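PDB 2GU0: Non-structural protein 2, which probably takes part in rotavirus genome replication and packaging, binding single-stranded RNA and removing the gamma-phosphate of NTPs and RNA 5'-triphosphates as an octamer that forms viroplasms with NSP5. Local coordinates for residues 214-219 against 224-229; 254-259 against 265-270. One frame throughout, in Å; residues are numbered along the deposited sequence.

In the fold
Both interactions lie in the C-terminal, HIT-like part of the chain, with centres about 11 Å apart. Interaction 1 is the beta hairpin that carries His218 and Gly219 in its loop and the predicted catalytic His222 at the start of its second strand. Interaction 2 fixes the loop 254-259 against helix 264-275. They meet at residues 216-219. Ser217 O probably accepts a hydrogen bond from Tyr254 OH at 3.1 Å. Gly219 O and Asp255 N, 2.8 Å apart, probably form another. Gly219 CA also packs on Tyr254 CD1, and Ile216 CG2 on Trp266 CD2. Interaction 2 thus touches the predicted ATP site at Gly219.

Interaction 1: residues 214-219 against 224-229; sequences AAISHG and RLVLHS
This contact is the antiparallel beta hairpin of the HIT-like fold, built from strands 213-216 and 222-227. Ala214 pairs with Val226 and Ile216 with Arg224, both hydrogen-bonded pairs. Ala214 N donates to Val226 O at 2.9 Å, and Val226 N returns a bond to Ala214 O. Ile216 N donates to Arg224 O at 3.0 Å, and Arg224 N to Ile216 O. Between them sits the non-hydrogen-bonded pair Ala215 and Leu225, with CA atoms 4.3 Å apart. On their face of the sheet, Leu225 CD2 lies 3.7 Å from Ala215 CB.

Ala214, Ile216, Arg224 and Val226 share the other face. The Ile216 side chain crosses that of Val226 at about a right angle, and its CD1 touches both Val226 methyls, with CG2 at 4.0 Å. With chi1 at 63°, Ile216 CG1 stands between the backbone N and the carbonyl carbon, and it comes to 3.4 Å from Arg224 O. Further along, Ser217 OG accepts from Gly219 N at 3.0 Å, an ST turn that shapes the chain at Gly219.

His218, Gly219 and Arg224 are predicted ATP-binding residues. Arg224 NE lies near the plane of the His218 ring, at its edge, 4.4 Å from His218 NE2. The guanidinium makes a salt bridge through NH1 to Glu183, which probably steadies it. At the other end, His228 approaches Ala214 CB obliquely, and its NE2 is hydrogen-bonded to Asn211 O.

Strand 213-216 is the outermost strand of the five-stranded sheet within this chain, and strand 222-227 pairs on its other side with strand 182-188. Leu231 and His234 of helix 231-243 pack over Ile216, and His234 also reaches Val226.

Interaction 2: residues 254-259 against 265-270; sequences YDDGDM and GWKTCI
Tyr254 leads the contact by laying its ring against Ile270 of helix 264-275. This is loop-on-helix packing in the HIT-like part of the chain, and the loop 254-259 runs beside the N-terminal half of that helix. Ile270 CG2 makes a CH-pi contact over one face of the Tyr254 ring, 3.6 Å from its centroid and 15° off the ring normal. Tyr254 CG is anti to the backbone N (chi1 -178°), and the ring extends from the loop to the helix. Its hydroxyl meets the indole edge of Trp266, with Tyr254 OH 3.0 Å from Trp266 NE1. Both atoms are hydrogen-bonded to Ser217 O of the hairpin, so one carbonyl accepts from both aromatic side chains. Trp266 also receives Ile270 CG1 over one face of its indole, 3.5 Å above the plane and offset toward the rim. Leu238 of helix 231-243 packs against Tyr254, Trp266 and Ile270 alike.

Asp256 comes next, with CB pointing toward the helix. Its OD2 lies 3.9 Å from Lys267 CD, and the two side chains cross at about a right angle. The lysine amino group is too distant from this carboxylate for a salt bridge, although the opposite charges probably still attract.

Asp258 takes that amino group instead. The Lys267 chain bends at chi2 (67°) and again at chi4, which turns its end to the loop. The resulting salt bridge lies among exposed side chains, and its hydrogen bond is weak, with Lys267 NZ 2.9 Å from Asp258 OD1.

Interaction 1: residues 214-219 against 224-229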
loop_
_atom_site.group_PDB
_atom_site.type_symbol
_atom_site.label_atom_id
_atom_site.label_comp_id
_atom_site.label_asym_id
_atom_site.label_seq_id
_atom_site.Cartn_x
_atom_site.Cartn_y
_atom_site.Cartn_z
ATOM N N ALA A 214 16.420 29.096 -31.822
ATOM C CA ALA A 214 17.508 29.475 -32.709
ATOM C C ALA A 214 18.638 28.496 -32.430
ATOM O O ALA A 214 19.037 28.308 -31.286
ATOM C CB ALA A 214 17.961 30.898 -32.419
ATOM N N ALA A 215 19.132 27.856 -33.478
ATOM C CA ALA A 215 20.207 26.897 -33.337
ATOM C C ALA A 215 21.522 27.649 -33.314
ATOM O O ALA A 215 21.886 28.305 -34.295
ATOM C CB ALA A 215 20.180 25.929 -34.489
ATOM N N ILE A 216 22.228 27.561 -32.188
ATOM C CA ILE A 216 23.510 28.240 -32.032
ATOM C C ILE A 216 24.660 27.255 -31.838
ATOM O O ILE A 216 24.452 26.043 -31.752
ATOM C CB ILE A 216 23.492 29.196 -30.820
ATOM C CG1 ILE A 216 23.274 28.407 -29.537
ATOM C CG2 ILE A 216 22.395 30.231 -30.982
ATOM C CD1 ILE A 216 23.216 29.268 -28.291
ATOM N N SER A 217 25.878 27.783 -31.788
ATOM C CA SER A 217 27.056 26.962 -31.562
ATOM C C SER A 217 28.031 27.699 -30.674
ATOM O O SER A 217 28.299 28.880 -30.888
ATOM C CB SER A 217 27.763 26.621 -32.862
ATOM O OG SER A 217 29.012 26.007 -32.582
ATOM N N HIS A 218 28.552 26.996 -29.673
ATOM C CA HIS A 218 29.514 27.576 -28.754
ATOM C C HIS A 218 30.918 27.354 -29.320
ATOM O O HIS A 218 31.904 27.433 -28.596
ATOM C CB HIS A 218 29.406 26.921 -27.376
ATOM C CG HIS A 218 28.056 27.056 -26.736
ATOM N ND1 HIS A 218 27.438 28.274 -26.546
ATOM C CD2 HIS A 218 27.224 26.125 -26.203
ATOM C CE1 HIS A 218 26.286 28.089 -25.922
ATOM N NE2 HIS A 218 26.132 26.795 -25.704
ATOM N N GLY A 219 31.003 27.070 -30.615
ATOM C CA GLY A 219 32.299 26.855 -31.231
ATOM C C GLY A 219 32.581 25.442 -31.712
ATOM O O GLY A 219 33.289 25.257 -32.702
ATOM N N ARG A 224 22.873 23.934 -30.067
ATOM C CA ARG A 224 21.823 24.015 -29.071
ATOM C C ARG A 224 20.665 24.900 -29.550
ATOM O O ARG A 224 20.867 26.041 -29.951
ATOM C CB ARG A 224 22.405 24.547 -27.749
ATOM C CG ARG A 224 21.471 24.383 -26.552
ATOM C CD ARG A 224 22.178 24.629 -25.225
ATOM N NE ARG A 224 23.155 23.587 -24.930
ATOM C CZ ARG A 224 23.129 22.808 -23.847
ATOM N NH1 ARG A 224 22.165 22.943 -22.938
ATOM N NH2 ARG A 224 24.086 21.899 -23.665
ATOM N N LEU A 225 19.458 24.344 -29.538
ATOM C CA LEU A 225 18.259 25.084 -29.919
ATOM C C LEU A 225 17.831 25.817 -28.654
ATOM O O LEU A 225 17.457 25.177 -27.670
ATOM C CB LEU A 225 17.145 24.129 -30.366
ATOM C CG LEU A 225 17.335 23.494 -31.744
ATOM C CD1 LEU A 225 16.306 22.420 -31.966
ATOM C CD2 LEU A 225 17.221 24.560 -32.814
ATOM N N VAL A 226 17.904 27.146 -28.673
ATOM C CA VAL A 226 17.541 27.938 -27.507
ATOM C C VAL A 226 16.394 28.882 -27.810
ATOM O O VAL A 226 16.133 29.192 -28.970
ATOM C CB VAL A 226 18.748 28.746 -26.997
ATOM C CG1 VAL A 226 19.869 27.798 -26.624
ATOM C CG2 VAL A 226 19.232 29.720 -28.065
ATOM N N LEU A 227 15.697 29.327 -26.770
ATOM C CA LEU A 227 14.574 30.241 -26.952
ATOM C C LEU A 227 15.076 31.608 -27.391
ATOM O O LEU A 227 16.106 32.076 -26.898
ATOM C CB LEU A 227 13.779 30.396 -25.650
ATOM C CG LEU A 227 12.526 29.554 -25.364
ATOM C CD1 LEU A 227 12.268 28.592 -26.494
ATOM C CD2 LEU A 227 12.697 28.828 -24.044
ATOM N N HIS A 228 14.353 32.246 -28.314
ATOM C CA HIS A 228 14.746 33.571 -28.788
ATOM C C HIS A 228 14.952 34.488 -27.583
ATOM O O HIS A 228 15.853 35.331 -27.569
ATOM C CB HIS A 228 13.675 34.159 -29.712
ATOM C CG HIS A 228 13.568 33.471 -31.041
ATOM N ND1 HIS A 228 14.662 33.218 -31.839
ATOM C CD2 HIS A 228 12.492 33.019 -31.728
ATOM C CE1 HIS A 228 14.265 32.642 -32.960
ATOM N NE2 HIS A 228 12.952 32.510 -32.917
ATOM N N SER A 229 14.118 34.301 -26.565
ATOM C CA SER A 229 14.209 35.088 -25.342
ATOM C C SER A 229 15.395 34.623 -24.505
ATOM O O SER A 229 15.373 34.708 -23.289
ATOM C CB SER A 229 12.928 34.933 -24.522
ATOM O OG SER A 229 12.801 33.612 -24.019
#

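Interaction 2: residues 254-259 against 265-270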
loop_
_atom_site.group_PDB
_atom_site.type_symbol
_atom_site.label_atom_id
_atom_site.label_comp_id
_atom_site.label_asym_id
_atom_site.label_seq_id
_atom_site.Cartn_x
_atom_site.Cartn_y
_atom_site.Cartn_z
ATOM N N TYR A 254 36.694 29.034 -32.914
ATOM C CA TYR A 254 35.249 28.983 -33.111
ATOM C C TYR A 254 34.867 28.385 -34.463
ATOM O O TYR A 254 34.915 29.070 -35.485
ATOM C CB TYR A 254 34.649 30.385 -33.011
ATOM C CG TYR A 254 33.146 30.395 -33.152
ATOM C CD1 TYR A 254 32.323 30.182 -32.048
ATOM C CD2 TYR A 254 32.545 30.575 -34.396
ATOM C CE1 TYR A 254 30.937 30.148 -32.177
ATOM C CE2 TYR A 254 31.161 30.540 -34.537
ATOM C CZ TYR A 254 30.363 30.326 -33.424
ATOM O OH TYR A 254 28.994 30.284 -33.556
ATOM N N ASP A 255 34.477 27.113 -34.467
ATOM C CA ASP A 255 34.077 26.444 -35.700
ATOM C C ASP A 255 32.565 26.224 -35.767
ATOM O O ASP A 255 32.051 25.172 -35.383
ATOM C CB ASP A 255 34.804 25.105 -35.848
ATOM C CG ASP A 255 34.462 24.399 -37.150
ATOM O OD1 ASP A 255 33.367 23.800 -37.240
ATOM O OD2 ASP A 255 35.283 24.457 -38.089
ATOM N N ASP A 256 31.863 27.239 -36.261
ATOM C CA ASP A 256 30.410 27.217 -36.413
ATOM C C ASP A 256 29.977 26.004 -37.232
ATOM O O ASP A 256 28.801 25.635 -37.246
ATOM C CB ASP A 256 29.971 28.506 -37.127
ATOM C CG ASP A 256 28.478 28.571 -37.378
ATOM O OD1 ASP A 256 27.716 28.698 -36.399
ATOM O OD2 ASP A 256 28.069 28.502 -38.556
ATOM N N GLY A 257 30.941 25.380 -37.902
ATOM C CA GLY A 257 30.638 24.247 -38.752
ATOM C C GLY A 257 30.066 24.855 -40.020
ATOM O O GLY A 257 29.900 24.187 -41.044
ATOM N N ASP A 258 29.783 26.155 -39.930
ATOM C CA ASP A 258 29.215 26.937 -41.018
ATOM C C ASP A 258 28.051 26.168 -41.637
ATOM O O ASP A 258 27.981 25.960 -42.849
ATOM C CB ASP A 258 30.288 27.241 -42.061
ATOM C CG ASP A 258 29.956 28.462 -42.889
ATOM O OD1 ASP A 258 29.537 29.479 -42.294
ATOM O OD2 ASP A 258 30.122 28.410 -44.128
ATOM N N MET A 259 27.139 25.745 -40.769
ATOM C CA MET A 259 25.972 24.985 -41.182
ATOM C C MET A 259 24.808 25.895 -41.534
ATOM O O MET A 259 24.475 26.818 -40.797
ATOM C CB MET A 259 25.558 24.025 -40.070
ATOM C CG MET A 259 26.539 22.895 -39.827
ATOM S SD MET A 259 26.697 21.796 -41.247
ATOM C CE MET A 259 25.334 20.770 -41.048
ATOM N N GLY A 265 21.526 35.683 -37.267
ATOM C CA GLY A 265 21.893 36.734 -36.338
ATOM C C GLY A 265 23.118 36.323 -35.550
ATOM O O GLY A 265 24.088 37.076 -35.446
ATOM N N TRP A 266 23.068 35.111 -35.007
ATOM C CA TRP A 266 24.161 34.556 -34.226
ATOM C C TRP A 266 25.398 34.459 -35.105
ATOM O O TRP A 266 26.461 34.941 -34.747
ATOM C CB TRP A 266 23.756 33.167 -33.713
ATOM C CG TRP A 266 24.775 32.482 -32.823
ATOM C CD1 TRP A 266 25.747 31.601 -33.209
ATOM C CD2 TRP A 266 24.909 32.629 -31.405
ATOM N NE1 TRP A 266 26.471 31.193 -32.121
ATOM C CE2 TRP A 266 25.980 31.807 -31.001
ATOM C CE3 TRP A 266 24.225 33.377 -30.439
ATOM C CZ2 TRP A 266 26.386 31.711 -29.670
ATOM C CZ3 TRP A 266 24.629 33.283 -29.116
ATOM C CH2 TRP A 266 25.701 32.455 -28.742
ATOM N N LYS A 267 25.237 33.834 -36.263
ATOM C CA LYS A 267 26.320 33.651 -37.217
ATOM C C LYS A 267 27.232 34.863 -37.343
ATOM O O LYS A 267 28.445 34.747 -37.168
ATOM C CB LYS A 267 25.731 33.318 -38.585
ATOM C CG LYS A 267 26.714 33.330 -39.746
ATOM C CD LYS A 267 27.738 32.217 -39.637
ATOM C CE LYS A 267 28.390 31.934 -40.991
ATOM N NZ LYS A 267 27.431 31.390 -42.003
ATOM N N THR A 268 26.642 36.021 -37.645
ATOM C CA THR A 268 27.399 37.263 -37.823
ATOM C C THR A 268 27.791 37.952 -36.518
ATOM O O THR A 268 28.905 38.467 -36.400
ATOM C CB THR A 268 26.621 38.298 -38.682
ATOM O OG1 THR A 268 25.384 38.623 -38.039
ATOM C CG2 THR A 268 26.344 37.751 -40.073
ATOM N N CYS A 269 26.876 37.987 -35.554
ATOM C CA CYS A 269 27.170 38.621 -34.276
ATOM C C CYS A 269 28.437 38.019 -33.693
ATOM O O CYS A 269 29.302 38.734 -33.195
ATOM C CB CYS A 269 26.017 38.418 -33.297
ATOM S SG CYS A 269 26.414 38.876 -31.595
ATOM N N ILE A 270 28.542 36.697 -33.763
ATOM C CA ILE A 270 29.710 35.996 -33.247
ATOM C C ILE A 270 30.879 36.214 -34.197
ATOM O O ILE A 270 32.033 35.997 -33.843
ATOM C CB ILE A 270 29.422 34.473 -33.070
ATOM C CG1 ILE A 270 28.384 34.276 -31.963
ATOM C CG2 ILE A 270 30.691 33.716 -32.706
ATOM C CD1 ILE A 270 28.735 34.982 -30.674
#